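Local coordinates for protein alpha-L-arabinosidase (Xanthomonas axonopodis pv. citri, PDB 6D25) that probably hydrolyses alpha-L-arabinofuranosyl side groups of arabinoxylans, including those on internally di-substituted xylose units, as a GH51 arabinofuranosidase, at residues 192-197 / 232-237; 93-98 / 151-156; 135-140 / 168-173; 258-263 / 316-321; 159-164 / 219-224. All coordinates share one frame; numbering follows the deposited sequence.

Contact 1: residues 192-197 / 232-237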
# COMPACT_ATOMS: atom_id res chain seq x y z
N TRP A 192 -6.24 24.55 14.56
CA TRP A 192 -6.22 25.38 13.38
C TRP A 192 -7.36 24.94 12.44
O TRP A 192 -7.89 23.84 12.54
CB TRP A 192 -4.91 25.23 12.61
CG TRP A 192 -3.66 25.71 13.26
CD1 TRP A 192 -3.22 27.00 13.36
CD2 TRP A 192 -2.62 24.88 13.80
NE1 TRP A 192 -1.99 27.02 13.95
CE2 TRP A 192 -1.58 25.73 14.21
CE3 TRP A 192 -2.44 23.51 13.93
CZ2 TRP A 192 -0.39 25.26 14.77
CZ3 TRP A 192 -1.28 23.03 14.50
CH2 TRP A 192 -0.26 23.90 14.90
N GLN A 193 -7.68 25.79 11.49
CA GLN A 193 -8.57 25.46 10.40
C GLN A 193 -7.74 24.87 9.26
O GLN A 193 -6.73 25.46 8.84
CB GLN A 193 -9.31 26.71 9.91
CG GLN A 193 -10.12 27.41 11.00
CD GLN A 193 -11.25 26.56 11.53
OE1 GLN A 193 -12.10 26.11 10.76
NE2 GLN A 193 -11.26 26.33 12.83
N VAL A 194 -8.19 23.71 8.77
CA VAL A 194 -7.61 23.04 7.62
C VAL A 194 -8.70 22.82 6.57
O VAL A 194 -9.29 21.73 6.46
CB VAL A 194 -6.91 21.72 8.01
CG1 VAL A 194 -6.27 21.08 6.79
CG2 VAL A 194 -5.86 21.94 9.10
N PRO A 195 -8.96 23.85 5.77
CA PRO A 195 -10.13 23.77 4.91
C PRO A 195 -9.93 22.91 3.65
O PRO A 195 -10.93 22.40 3.13
CB PRO A 195 -10.45 25.21 4.51
CG PRO A 195 -9.11 25.91 4.66
CD PRO A 195 -8.50 25.24 5.90
N TYR A 196 -8.69 22.73 3.19
CA TYR A 196 -8.38 21.95 2.01
C TYR A 196 -7.24 20.99 2.33
O TYR A 196 -6.25 21.38 2.95
CB TYR A 196 -7.98 22.84 0.83
CG TYR A 196 -8.85 24.07 0.66
CD1 TYR A 196 -10.13 23.99 0.14
CD2 TYR A 196 -8.38 25.30 1.02
CE1 TYR A 196 -10.94 25.11 0.01
CE2 TYR A 196 -9.16 26.44 0.87
CZ TYR A 196 -10.45 26.36 0.37
OH TYR A 196 -11.22 27.49 0.30
N PHE A 197 -7.38 19.76 1.88
CA PHE A 197 -6.39 18.72 2.15
C PHE A 197 -6.21 17.90 0.86
O PHE A 197 -7.17 17.28 0.37
CB PHE A 197 -6.85 17.81 3.29
CG PHE A 197 -5.75 16.98 3.88
CD1 PHE A 197 -5.27 15.87 3.23
CD2 PHE A 197 -5.16 17.36 5.08
CE1 PHE A 197 -4.24 15.11 3.78
CE2 PHE A 197 -4.11 16.64 5.62
CZ PHE A 197 -3.64 15.53 4.95
N GLN A 232 -15.33 21.40 12.13
CA GLN A 232 -14.94 22.02 10.86
C GLN A 232 -14.94 20.96 9.75
O GLN A 232 -14.77 19.77 10.01
CB GLN A 232 -13.54 22.67 10.92
CG GLN A 232 -12.40 21.70 11.17
CD GLN A 232 -11.05 22.37 11.12
OE1 GLN A 232 -10.56 22.67 10.01
NE2 GLN A 232 -10.48 22.63 12.31
N LYS A 233 -15.10 21.43 8.54
CA LYS A 233 -15.11 20.55 7.35
C LYS A 233 -13.76 20.64 6.62
O LYS A 233 -13.33 21.74 6.23
CB LYS A 233 -16.28 20.98 6.47
CG LYS A 233 -16.32 20.31 5.11
CD LYS A 233 -16.69 18.86 5.13
CE LYS A 233 -17.37 18.46 3.82
NZ LYS A 233 -17.30 17.01 3.63
N ILE A 234 -13.12 19.50 6.45
CA ILE A 234 -11.88 19.36 5.66
C ILE A 234 -12.25 18.86 4.25
O ILE A 234 -12.66 17.72 4.09
CB ILE A 234 -10.89 18.41 6.34
CG1 ILE A 234 -10.62 18.83 7.79
CG2 ILE A 234 -9.59 18.31 5.54
CD1 ILE A 234 -9.74 17.87 8.58
N LEU A 235 -12.09 19.71 3.24
CA LEU A 235 -12.39 19.31 1.87
C LEU A 235 -11.22 18.52 1.31
O LEU A 235 -10.06 18.87 1.56
CB LEU A 235 -12.66 20.58 1.03
CG LEU A 235 -13.88 21.40 1.46
CD1 LEU A 235 -13.90 22.70 0.69
CD2 LEU A 235 -15.18 20.65 1.27
N LYS A 236 -11.51 17.50 0.52
CA LYS A 236 -10.47 16.61 0.02
C LYS A 236 -10.27 16.80 -1.48
O LYS A 236 -11.24 16.71 -2.25
CB LYS A 236 -10.86 15.16 0.30
CG LYS A 236 -10.94 14.82 1.79
CD LYS A 236 -11.81 13.63 2.05
CE LYS A 236 -11.78 13.19 3.49
NZ LYS A 236 -12.62 11.99 3.68
N ILE A 237 -9.05 17.04 -1.87
CA ILE A 237 -8.68 17.23 -3.26
C ILE A 237 -7.97 15.96 -3.76
O ILE A 237 -6.92 15.59 -3.24
CB ILE A 237 -7.76 18.44 -3.44
CG1 ILE A 237 -8.25 19.69 -2.70
CG2 ILE A 237 -7.51 18.68 -4.95
CD1 ILE A 237 -9.61 20.07 -3.02
O HOH W 1 -13.41 23.55 4.06
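Tyr196 pairs with Leu235 and Phe197 with Lys236 in parallel register, and three backbone bonds carry the ladder: Leu235 N to Pro195 O (2.9 Å), Phe197 N to Leu235 O (2.8 Å) and Ile237 N to Phe197 O (2.9 Å). Ahead of it the backbones diverge, Gln193 CA and Gln232 CA lying 7.3 Å apart, and the Gln232 side chain bridges them with two bonds. Its NE2 donates to Trp192 O at 2.9 Å, with that oxygen in the amide plane, while OE1 receives Val194 N on a lone pair at 2.9 Å. CG lies between the backbone N and the carbonyl carbon (chi1 63°), and the chain beyond runs extended, bringing the amide to the other segment. The Gln193 amide stacks on it, the planes 10° apart. Nearer the ladder a water donates to Lys233 O and Pro195 O. These are neighbouring strands of the (beta/alpha)8 barrel, linked through helix 212-224 as a beta-alpha-beta crossover. Phe197 turns toward helix 161-172, its CB 3.6 Å from Ile234 CG2. On the other face, Tyr196 lies alongside Leu235 (CE1 to CD1 3.9 Å); Pro195 CB sits over the centre of the Tyr196 ring, and Tyr196 OH bonds Gln149 OE1.

Contact 2: residues 93-98 / 151-156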
# COMPACT_ATOMS: atom_id res chain seq x y z
N ASN A 93 -5.36 31.38 -0.22
CA ASN A 93 -4.86 30.10 0.35
C ASN A 93 -3.42 29.90 -0.11
O ASN A 93 -3.01 30.48 -1.14
CB ASN A 93 -5.75 28.91 -0.01
CG ASN A 93 -5.51 28.36 -1.39
OD1 ASN A 93 -4.50 27.67 -1.64
ND2 ASN A 93 -6.46 28.59 -2.29
N ILE A 94 -2.69 29.12 0.67
CA ILE A 94 -1.36 28.65 0.29
C ILE A 94 -1.34 27.13 0.41
O ILE A 94 -1.67 26.59 1.49
CB ILE A 94 -0.26 29.25 1.17
CG1 ILE A 94 -0.26 30.78 1.16
CG2 ILE A 94 1.10 28.68 0.74
CD1 ILE A 94 0.70 31.40 2.17
N ARG A 95 -0.91 26.48 -0.66
CA ARG A 95 -0.68 25.02 -0.66
C ARG A 95 0.75 24.74 -0.19
O ARG A 95 1.70 25.37 -0.66
CB ARG A 95 -0.89 24.42 -2.05
CG ARG A 95 -0.68 22.91 -2.01
CD ARG A 95 -1.11 21.96 -3.12
NE ARG A 95 -0.47 22.20 -4.34
CZ ARG A 95 0.00 21.29 -5.21
NH1 ARG A 95 0.07 19.97 -4.97
NH2 ARG A 95 0.47 21.78 -6.33
N TRP A 96 0.88 23.82 0.76
CA TRP A 96 2.14 23.48 1.39
C TRP A 96 2.05 22.04 1.91
O TRP A 96 0.97 21.64 2.33
CB TRP A 96 2.41 24.48 2.53
CG TRP A 96 3.52 24.15 3.46
CD1 TRP A 96 4.82 24.58 3.35
CD2 TRP A 96 3.46 23.38 4.66
NE1 TRP A 96 5.56 24.11 4.41
CE2 TRP A 96 4.76 23.37 5.21
CE3 TRP A 96 2.46 22.68 5.33
CZ2 TRP A 96 5.08 22.67 6.38
CZ3 TRP A 96 2.75 22.01 6.50
CH2 TRP A 96 4.06 21.98 7.00
N PRO A 97 3.14 21.25 1.92
CA PRO A 97 4.51 21.61 1.57
C PRO A 97 4.99 21.14 0.18
O PRO A 97 6.19 21.14 -0.12
CB PRO A 97 5.32 20.89 2.65
CG PRO A 97 4.55 19.60 2.84
CD PRO A 97 3.11 20.03 2.71
N GLY A 98 4.07 20.77 -0.70
CA GLY A 98 4.41 20.41 -2.06
C GLY A 98 3.17 20.11 -2.86
O GLY A 98 2.08 20.35 -2.36
N TYR A 151 -3.98 25.09 2.63
CA TYR A 151 -4.22 23.98 1.77
C TYR A 151 -3.07 22.99 2.00
O TYR A 151 -1.96 23.19 1.51
CB TYR A 151 -4.35 24.51 0.34
CG TYR A 151 -4.50 23.50 -0.77
CD1 TYR A 151 -4.58 22.14 -0.54
CD2 TYR A 151 -4.59 23.95 -2.08
CE1 TYR A 151 -4.73 21.26 -1.60
CE2 TYR A 151 -4.74 23.07 -3.15
CZ TYR A 151 -4.81 21.72 -2.91
OH TYR A 151 -4.93 20.85 -3.96
N ILE A 152 -3.32 21.95 2.78
CA ILE A 152 -2.28 21.02 3.21
C ILE A 152 -2.17 19.91 2.18
O ILE A 152 -3.17 19.32 1.85
CB ILE A 152 -2.60 20.45 4.60
CG1 ILE A 152 -2.61 21.54 5.67
CG2 ILE A 152 -1.65 19.30 4.96
CD1 ILE A 152 -1.26 22.15 5.90
N ALA A 153 -0.95 19.59 1.76
CA ALA A 153 -0.66 18.49 0.82
C ALA A 153 -0.17 17.28 1.61
O ALA A 153 0.91 17.33 2.20
CB ALA A 153 0.34 18.92 -0.22
N GLY A 154 -0.99 16.23 1.64
CA GLY A 154 -0.67 15.02 2.42
C GLY A 154 0.10 13.98 1.62
O GLY A 154 0.07 13.91 0.37
N ASN A 155 0.84 13.15 2.36
CA ASN A 155 1.72 12.12 1.82
C ASN A 155 0.92 10.82 1.64
O ASN A 155 0.52 10.16 2.62
CB ASN A 155 2.91 11.89 2.77
CG ASN A 155 3.91 10.86 2.27
OD1 ASN A 155 3.57 10.02 1.44
ND2 ASN A 155 5.14 10.88 2.78
N VAL A 156 0.72 10.45 0.37
CA VAL A 156 0.15 9.21 -0.02
C VAL A 156 1.22 8.26 -0.59
O VAL A 156 1.18 7.06 -0.32
CB VAL A 156 -0.99 9.48 -1.01
CG1 VAL A 156 -1.38 8.26 -1.77
CG2 VAL A 156 -2.18 10.07 -0.27
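The Tyr151 ring carries Arg95 CD over one face, 3.8 Å from the centroid and 16° off the ring normal, a CH-pi contact, and Asn93 OD1 lies at its edge, in plane, 3.7 Å from CD2. Arg95 and Tyr151 leave the same face of the sheet from their CB atoms, and matching torsions, CG anti to the backbone N in both (chi1 -178° and 175°), keep the chains alongside each other. The arginine then bends at chi3, and its NH2 forms a salt bridge with Glu324. Asn93 OD1 bonds Asn370 ND2.

The Trp96 indole meets Ile152 CD1 at its edge, in plane, 3.8 Å from CE3. Pro97 CB lies over one face toward the rim, after a cis peptide bond; Phe139 also stacks on the indole, and Trp96 NE1 bonds His55 NE2. Between these two layers runs the parallel backbone: Tyr151 N to Ile94 O (3.0 Å), Trp96 N to Tyr151 O (3.0 Å) and Ala153 N to Trp96 O (2.9 Å). In the loop after the first strand, Gly98 O lies 3.1 Å from Ala153 CB, a tight contact.

Arg95 and Tyr151 share one face with residues of strand 366-371, whereas Trp96 and Ile152 face helices 136-146 and 161-172; this alternation of a polar, aromatic interior and a largely apolar, helix-covered outside fits adjacent strands of a (beta/alpha)8 barrel.

Contact 3: residues 135-140 / 168-173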
# COMPACT_ATOMS: atom_id res chain seq x y z
N GLY A 135 7.93 23.83 9.97
CA GLY A 135 7.08 22.67 10.02
C GLY A 135 5.62 23.06 10.22
O GLY A 135 5.23 24.20 9.94
N THR A 136 4.83 22.12 10.72
CA THR A 136 3.37 22.33 10.84
C THR A 136 3.04 23.64 11.58
O THR A 136 2.22 24.44 11.12
CB THR A 136 2.66 21.15 11.52
OG1 THR A 136 2.69 20.05 10.63
CG2 THR A 136 1.22 21.47 11.86
N HIS A 137 3.62 23.87 12.75
CA HIS A 137 3.24 25.03 13.51
C HIS A 137 3.66 26.31 12.78
O HIS A 137 2.91 27.31 12.80
CB HIS A 137 3.85 25.01 14.92
CG HIS A 137 3.19 24.04 15.82
ND1 HIS A 137 2.53 24.41 16.96
CD2 HIS A 137 3.10 22.69 15.75
CE1 HIS A 137 2.08 23.35 17.56
NE2 HIS A 137 2.38 22.27 16.85
N GLU A 138 4.85 26.28 12.18
CA GLU A 138 5.35 27.49 11.58
C GLU A 138 4.50 27.83 10.36
O GLU A 138 4.15 29.01 10.16
CB GLU A 138 6.85 27.34 11.24
CG GLU A 138 7.72 27.19 12.47
CD GLU A 138 7.73 25.83 13.16
OE1 GLU A 138 7.33 24.81 12.53
OE2 GLU A 138 8.14 25.80 14.32
N PHE A 139 4.15 26.82 9.54
CA PHE A 139 3.30 27.10 8.39
C PHE A 139 1.89 27.54 8.85
O PHE A 139 1.34 28.56 8.34
CB PHE A 139 3.19 25.91 7.44
CG PHE A 139 2.20 26.14 6.35
CD1 PHE A 139 2.47 27.05 5.33
CD2 PHE A 139 0.96 25.53 6.37
CE1 PHE A 139 1.54 27.30 4.34
CE2 PHE A 139 0.03 25.78 5.36
CZ PHE A 139 0.34 26.67 4.35
N MET A 140 1.29 26.80 9.77
CA MET A 140 -0.10 27.11 10.09
C MET A 140 -0.21 28.48 10.77
O MET A 140 -1.16 29.25 10.48
CB MET A 140 -0.72 26.02 10.97
CG MET A 140 -0.88 24.70 10.25
SD MET A 140 -1.87 24.81 8.72
CE MET A 140 -3.48 25.06 9.47
N ALA A 168 -4.09 15.21 10.40
CA ALA A 168 -5.34 15.93 10.44
C ALA A 168 -5.85 16.06 11.89
O ALA A 168 -6.32 17.14 12.27
CB ALA A 168 -6.37 15.23 9.60
N GLU A 169 -5.75 14.99 12.68
CA GLU A 169 -6.19 15.05 14.07
C GLU A 169 -5.32 16.04 14.86
O GLU A 169 -5.83 16.89 15.62
CB GLU A 169 -6.15 13.67 14.74
CG GLU A 169 -6.54 13.67 16.23
CD GLU A 169 -6.47 12.32 16.92
OE1 GLU A 169 -6.70 11.30 16.21
OE2 GLU A 169 -6.12 12.25 18.20
N TYR A 170 -4.00 15.93 14.69
CA TYR A 170 -3.07 16.82 15.37
C TYR A 170 -3.47 18.28 15.15
O TYR A 170 -3.49 19.08 16.08
CB TYR A 170 -1.66 16.58 14.84
CG TYR A 170 -0.58 17.41 15.50
CD1 TYR A 170 -0.24 18.65 14.99
CD2 TYR A 170 0.09 16.95 16.61
CE1 TYR A 170 0.77 19.41 15.56
CE2 TYR A 170 1.10 17.69 17.19
CZ TYR A 170 1.46 18.92 16.66
OH TYR A 170 2.47 19.65 17.24
N MET A 171 -3.76 18.61 13.91
CA MET A 171 -3.99 20.02 13.54
C MET A 171 -5.40 20.50 13.95
O MET A 171 -5.54 21.69 14.22
CB MET A 171 -3.81 20.24 12.04
CG MET A 171 -2.33 20.25 11.63
SD MET A 171 -2.09 20.71 9.89
CE MET A 171 -2.66 19.24 9.05
N THR A 172 -6.41 19.62 13.93
CA THR A 172 -7.84 20.08 13.98
C THR A 172 -8.61 19.58 15.21
O THR A 172 -9.68 20.08 15.44
CB THR A 172 -8.62 19.65 12.72
OG1 THR A 172 -8.75 18.22 12.66
CG2 THR A 172 -7.97 20.16 11.46
N ALA A 173 -8.11 18.62 15.98
CA ALA A 173 -8.90 18.03 17.06
C ALA A 173 -9.10 19.04 18.20
O ALA A 173 -8.12 19.59 18.70
CB ALA A 173 -8.28 16.76 17.56
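In the outer helical layer of the (beta/alpha)8 barrel, helices 136-146 and 161-172 precede and follow strand 149-154, and here His137 and Tyr170 join them, crossing at about a right angle. The axes of the short segments stay 12.0 Å apart and cross at -52°, too distant for backbone contact, so the contact is made by side chains.

His137 NE2 and Tyr170 OH are 2.7 Å apart in a hydrogen bond whose donor could be either. The rings meet rim to rim with planes 73° apart, neither lying over the other, and the hydroxyl approaches the imidazole at its edge. Tyr170 OH also bonds Asn186 ND2, while Trp192 packs edge-to-face with the histidine, which probably limits its rotation. Deeper in the interface the contact turns apolar. Thr136 directs CG2 at Met171, 3.8 Å from CG and 3.9 Å from SD; its chi1 of -70° leaves OG1 beside the backbone N, where it bonds Trp167 NE1. Met140 crosses Met171 at about a right angle, CG to SD at 4.2 Å.

The helix ends at this contact are also tied internally. Glu138 OE1, three residues after the N-cap Gly135, accepts its N at 2.8 Å, while OE2 pairs with Arg133 and Arg117. At the C-terminal end of the other helix, Ala168 O takes Thr172 OG1 at 2.7 Å on one face of its carbonyl plane and Thr172 N on the opposite face.

Contact 4: residues 258-263 / 316-321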
# COMPACT_ATOMS: atom_id res chain seq x y z
N LYS A 258 -17.41 10.44 -6.06
CA LYS A 258 -18.23 10.60 -4.83
C LYS A 258 -17.35 10.84 -3.60
O LYS A 258 -17.89 11.23 -2.60
CB LYS A 258 -19.12 9.40 -4.61
CG LYS A 258 -20.25 9.42 -5.66
CD LYS A 258 -21.12 8.22 -5.72
CE LYS A 258 -21.81 8.13 -7.07
NZ LYS A 258 -22.71 6.95 -7.11
N PHE A 259 -16.03 10.64 -3.69
CA PHE A 259 -15.18 10.77 -2.51
C PHE A 259 -14.29 12.01 -2.55
O PHE A 259 -13.38 12.11 -1.73
CB PHE A 259 -14.31 9.53 -2.36
CG PHE A 259 -15.10 8.27 -2.18
CD1 PHE A 259 -15.82 8.07 -1.00
CD2 PHE A 259 -15.22 7.36 -3.21
CE1 PHE A 259 -16.60 6.92 -0.85
CE2 PHE A 259 -15.96 6.20 -3.04
CZ PHE A 259 -16.67 6.00 -1.87
N MET A 260 -14.51 12.93 -3.50
CA MET A 260 -13.64 14.07 -3.61
C MET A 260 -14.48 15.35 -3.62
O MET A 260 -15.61 15.34 -4.05
CB MET A 260 -12.78 13.99 -4.88
CG MET A 260 -13.59 13.80 -6.15
SD MET A 260 -12.59 13.79 -7.65
CE MET A 260 -12.10 12.07 -7.77
N ASP A 261 -13.89 16.42 -3.12
CA ASP A 261 -14.48 17.79 -3.19
C ASP A 261 -13.84 18.56 -4.36
O ASP A 261 -14.42 19.55 -4.86
CB ASP A 261 -14.29 18.50 -1.84
CG ASP A 261 -14.96 17.69 -0.75
OD1 ASP A 261 -16.19 17.62 -0.79
OD2 ASP A 261 -14.24 17.05 0.10
N GLY A 262 -12.68 18.10 -4.80
CA GLY A 262 -11.97 18.72 -5.90
C GLY A 262 -11.06 17.71 -6.58
O GLY A 262 -10.69 16.66 -5.97
N LEU A 263 -10.70 18.00 -7.83
CA LEU A 263 -9.78 17.19 -8.61
C LEU A 263 -8.68 18.13 -9.13
O LEU A 263 -8.99 19.11 -9.77
CB LEU A 263 -10.50 16.54 -9.78
CG LEU A 263 -9.62 15.67 -10.68
CD1 LEU A 263 -9.18 14.43 -9.95
CD2 LEU A 263 -10.34 15.28 -11.95
N LYS A 316 -21.63 19.49 -11.01
CA LYS A 316 -20.43 20.25 -10.73
C LYS A 316 -20.16 20.37 -9.23
O LYS A 316 -19.61 21.38 -8.75
CB LYS A 316 -20.44 21.63 -11.39
CG LYS A 316 -20.83 21.65 -12.86
CD LYS A 316 -20.57 23.02 -13.49
CE LYS A 316 -21.19 23.13 -14.87
NZ LYS A 316 -22.66 23.28 -14.72
N LYS A 317 -20.43 19.31 -8.48
CA LYS A 317 -20.08 19.32 -7.09
C LYS A 317 -18.56 19.28 -6.90
O LYS A 317 -18.05 19.84 -5.92
CB LYS A 317 -20.72 18.14 -6.35
CG LYS A 317 -22.23 18.07 -6.47
CD LYS A 317 -23.02 17.87 -5.17
CE LYS A 317 -24.48 18.19 -5.40
NZ LYS A 317 -25.13 17.14 -6.24
N VAL A 318 -17.85 18.60 -7.78
CA VAL A 318 -16.39 18.50 -7.67
C VAL A 318 -15.75 19.68 -8.40
O VAL A 318 -15.93 19.85 -9.62
CB VAL A 318 -15.88 17.18 -8.26
CG1 VAL A 318 -14.37 17.06 -8.17
CG2 VAL A 318 -16.57 15.96 -7.63
N ALA A 319 -15.00 20.48 -7.66
CA ALA A 319 -14.23 21.58 -8.27
C ALA A 319 -13.09 21.01 -9.12
O ALA A 319 -12.42 20.04 -8.73
CB ALA A 319 -13.66 22.48 -7.21
N LEU A 320 -12.81 21.68 -10.23
CA LEU A 320 -11.54 21.49 -10.90
C LEU A 320 -10.57 22.50 -10.28
O LEU A 320 -10.87 23.70 -10.16
CB LEU A 320 -11.71 21.70 -12.41
CG LEU A 320 -10.49 21.46 -13.28
CD1 LEU A 320 -9.89 20.06 -13.08
CD2 LEU A 320 -10.91 21.62 -14.72
N VAL A 321 -9.45 21.98 -9.81
CA VAL A 321 -8.50 22.70 -9.00
C VAL A 321 -7.19 22.78 -9.81
O VAL A 321 -6.54 21.75 -10.02
CB VAL A 321 -8.29 21.99 -7.66
CG1 VAL A 321 -7.21 22.64 -6.83
CG2 VAL A 321 -9.60 21.91 -6.87
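Gly262 pairs with Ala319 and Leu263 with Leu320 where two parallel strands of the (beta/alpha)8 barrel begin side by side. Three backbone bonds define the register: Ala319 N gives to Asp261 O (3.0 Å), Leu263 N to Ala319 O (2.8 Å) and Val321 N to Leu263 O (2.9 Å). Ala319 O has an additional, weaker CA-H...O partner in Gly262 CA at 3.2 Å.

Other polar groups turn to the flanking strands and loops. Gly262 N is bonded by Lys236 O of strand 235-238, and Asp261 OD2 meets Lys236 N. On the other segment, the Asp313 carboxylate takes Lys317 N and Val318 N, one on each oxygen, Val318 O accepts from Arg365 NH1, and Leu320 makes backbone bonds to Arg365 and Arg367. The turn leading into strand 319-325 is therefore held by side chains.

Val318 is the apolar link: its CG1 lies 3.7 Å from Gly262 CA and 3.8 Å from Met260 SD, the Met260 and Val318 side chains crossing at a slant. Met309 of helix 285-312 packs on Val318, Leu263 and Leu320. Without a side chain at Gly262, Val321 CG2 stands 4.1 Å from its CA. Leu320 has CG anti to the backbone N (chi1 -176°), and its CD1 lies 3.6 Å from Leu263 O.

Contact 5: residues 159-164 / 219-224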
# COMPACT_ATOMS: atom_id res chain seq x y z
N ALA A 159 4.07 6.98 2.50
CA ALA A 159 3.57 6.75 3.88
C ALA A 159 2.37 5.82 3.84
O ALA A 159 1.63 5.76 2.83
CB ALA A 159 3.16 8.09 4.46
N ALA A 160 2.09 5.17 4.97
CA ALA A 160 0.82 4.47 5.20
C ALA A 160 -0.28 5.51 5.51
O ALA A 160 0.02 6.67 5.88
CB ALA A 160 1.00 3.48 6.32
N PRO A 161 -1.56 5.14 5.36
CA PRO A 161 -2.62 6.13 5.52
C PRO A 161 -2.69 6.74 6.94
O PRO A 161 -3.23 7.84 7.14
CB PRO A 161 -3.93 5.39 5.19
CG PRO A 161 -3.47 4.24 4.31
CD PRO A 161 -2.10 3.86 4.86
N GLU A 162 -2.17 6.02 7.91
CA GLU A 162 -2.27 6.47 9.28
C GLU A 162 -1.54 7.82 9.44
O GLU A 162 -1.91 8.59 10.32
CB GLU A 162 -1.76 5.39 10.25
CG GLU A 162 -0.28 5.47 10.58
CD GLU A 162 0.29 4.19 11.15
OE1 GLU A 162 0.17 3.99 12.42
OE2 GLU A 162 0.82 3.38 10.32
N GLU A 163 -0.52 8.12 8.61
CA GLU A 163 0.19 9.37 8.80
C GLU A 163 -0.72 10.58 8.53
O GLU A 163 -0.78 11.50 9.36
CB GLU A 163 1.42 9.51 7.90
CG GLU A 163 2.59 8.78 8.46
CD GLU A 163 3.94 9.09 7.84
OE1 GLU A 163 4.63 8.09 7.55
OE2 GLU A 163 4.32 10.30 7.72
N ILE A 164 -1.39 10.65 7.39
CA ILE A 164 -2.25 11.79 7.14
C ILE A 164 -3.44 11.79 8.11
O ILE A 164 -3.90 12.86 8.48
CB ILE A 164 -2.70 11.91 5.67
CG1 ILE A 164 -3.47 10.68 5.19
CG2 ILE A 164 -1.52 12.23 4.80
CD1 ILE A 164 -3.99 10.81 3.78
N PHE A 219 -6.27 6.54 -3.73
CA PHE A 219 -6.99 7.73 -3.30
C PHE A 219 -8.22 7.33 -2.46
O PHE A 219 -8.42 7.87 -1.37
CB PHE A 219 -7.40 8.63 -4.48
CG PHE A 219 -8.37 9.70 -4.05
CD1 PHE A 219 -7.97 10.76 -3.27
CD2 PHE A 219 -9.72 9.55 -4.32
CE1 PHE A 219 -8.89 11.69 -2.80
CE2 PHE A 219 -10.65 10.49 -3.86
CZ PHE A 219 -10.22 11.53 -3.07
N ARG A 220 -9.04 6.44 -2.99
CA ARG A 220 -10.25 6.01 -2.26
C ARG A 220 -9.90 5.53 -0.84
O ARG A 220 -10.62 5.85 0.13
CB ARG A 220 -10.97 4.92 -3.05
CG ARG A 220 -11.75 5.48 -4.25
CD ARG A 220 -12.26 4.43 -5.17
NE ARG A 220 -13.17 3.50 -4.52
CZ ARG A 220 -14.04 2.75 -5.14
NH1 ARG A 220 -14.13 2.80 -6.48
NH2 ARG A 220 -14.74 1.87 -4.40
N ARG A 221 -8.82 4.75 -0.71
CA ARG A 221 -8.40 4.22 0.56
C ARG A 221 -7.88 5.35 1.45
O ARG A 221 -8.32 5.48 2.62
CB ARG A 221 -7.31 3.17 0.38
CG ARG A 221 -6.71 2.60 1.66
CD ARG A 221 -5.69 1.56 1.28
NE ARG A 221 -5.14 0.85 2.42
CZ ARG A 221 -4.21 -0.10 2.34
NH1 ARG A 221 -3.64 -0.39 1.16
NH2 ARG A 221 -3.86 -0.73 3.45
N TYR A 222 -6.92 6.14 0.99
CA TYR A 222 -6.28 7.10 1.87
C TYR A 222 -7.26 8.22 2.29
O TYR A 222 -7.19 8.70 3.45
CB TYR A 222 -5.04 7.72 1.21
CG TYR A 222 -3.79 6.89 1.31
CD1 TYR A 222 -3.69 5.66 0.69
CD2 TYR A 222 -2.71 7.30 2.10
CE1 TYR A 222 -2.56 4.88 0.80
CE2 TYR A 222 -1.57 6.54 2.21
CZ TYR A 222 -1.49 5.32 1.57
OH TYR A 222 -0.35 4.53 1.67
N GLN A 223 -8.16 8.61 1.41
CA GLN A 223 -9.09 9.69 1.76
C GLN A 223 -10.03 9.24 2.89
O GLN A 223 -10.47 10.07 3.67
CB GLN A 223 -9.90 10.22 0.56
CG GLN A 223 -10.93 9.26 0.00
CD GLN A 223 -12.22 9.19 0.79
OE1 GLN A 223 -12.65 10.20 1.34
NE2 GLN A 223 -12.83 8.01 0.84
N THR A 224 -10.28 7.93 2.97
CA THR A 224 -11.19 7.37 3.98
C THR A 224 -10.75 7.84 5.38
O THR A 224 -11.61 8.10 6.25
CB THR A 224 -11.21 5.85 3.91
OG1 THR A 224 -11.63 5.39 2.63
CG2 THR A 224 -12.11 5.24 4.97
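Tyr222 reaches across from helix 212-224 to the start of helix 161-172. Its CB already touches Ile164 CD1 at 4.2 Å, and chi1 of -83° sets CG beside the backbone N and swings the ring toward Pro161. The ring then lies flat against the proline: Pro161 CG sits over its centre, 3.5 Å from the centroid and 10° off the normal, a CH-pi contact. On the same face, Pro161 CA lies over CD2 (3.6 Å) and Pro161 N over CE2 (3.4 Å). At the tip, OH donates to Ala159 O over 2.6 Å, with the oxygen at the ring edge and the hydroxyl in the carbonyl plane.

Arg221 of the second subunit bonds the same OH through NH2, while this chain's Arg221 bonds Gly157 O of the third subunit. The hydroxyl thus gives its proton within the chain and accepts from a neighbour, so a single phenol ties helix packing to trimer assembly, and the arginine's charge would probably strengthen its bond to Ala159 O.

How the contacts relate
Contacts 1, 2 and 4 are strand pairs of one parallel sheet, neighbours in the order 2, 1, 4. Contact 2, its centre about 13 Å from the centre of the chain, is wholly buried and places aromatic and charged side chains toward the barrel interior; contact 4 is buried too, joined by backbone bonds and aliphatic packing; contact 1 is partly exposed and adds an amide and a water. Contacts 3 and 5 lie outside the sheet and use helix 161-172, one near each end. They rest on side-chain contacts, each with a tyrosine hydroxyl bond. Contact 5, its centre about 26 Å from the centre of the chain, adds several hydrogen bonds to the third subunit and one to the second.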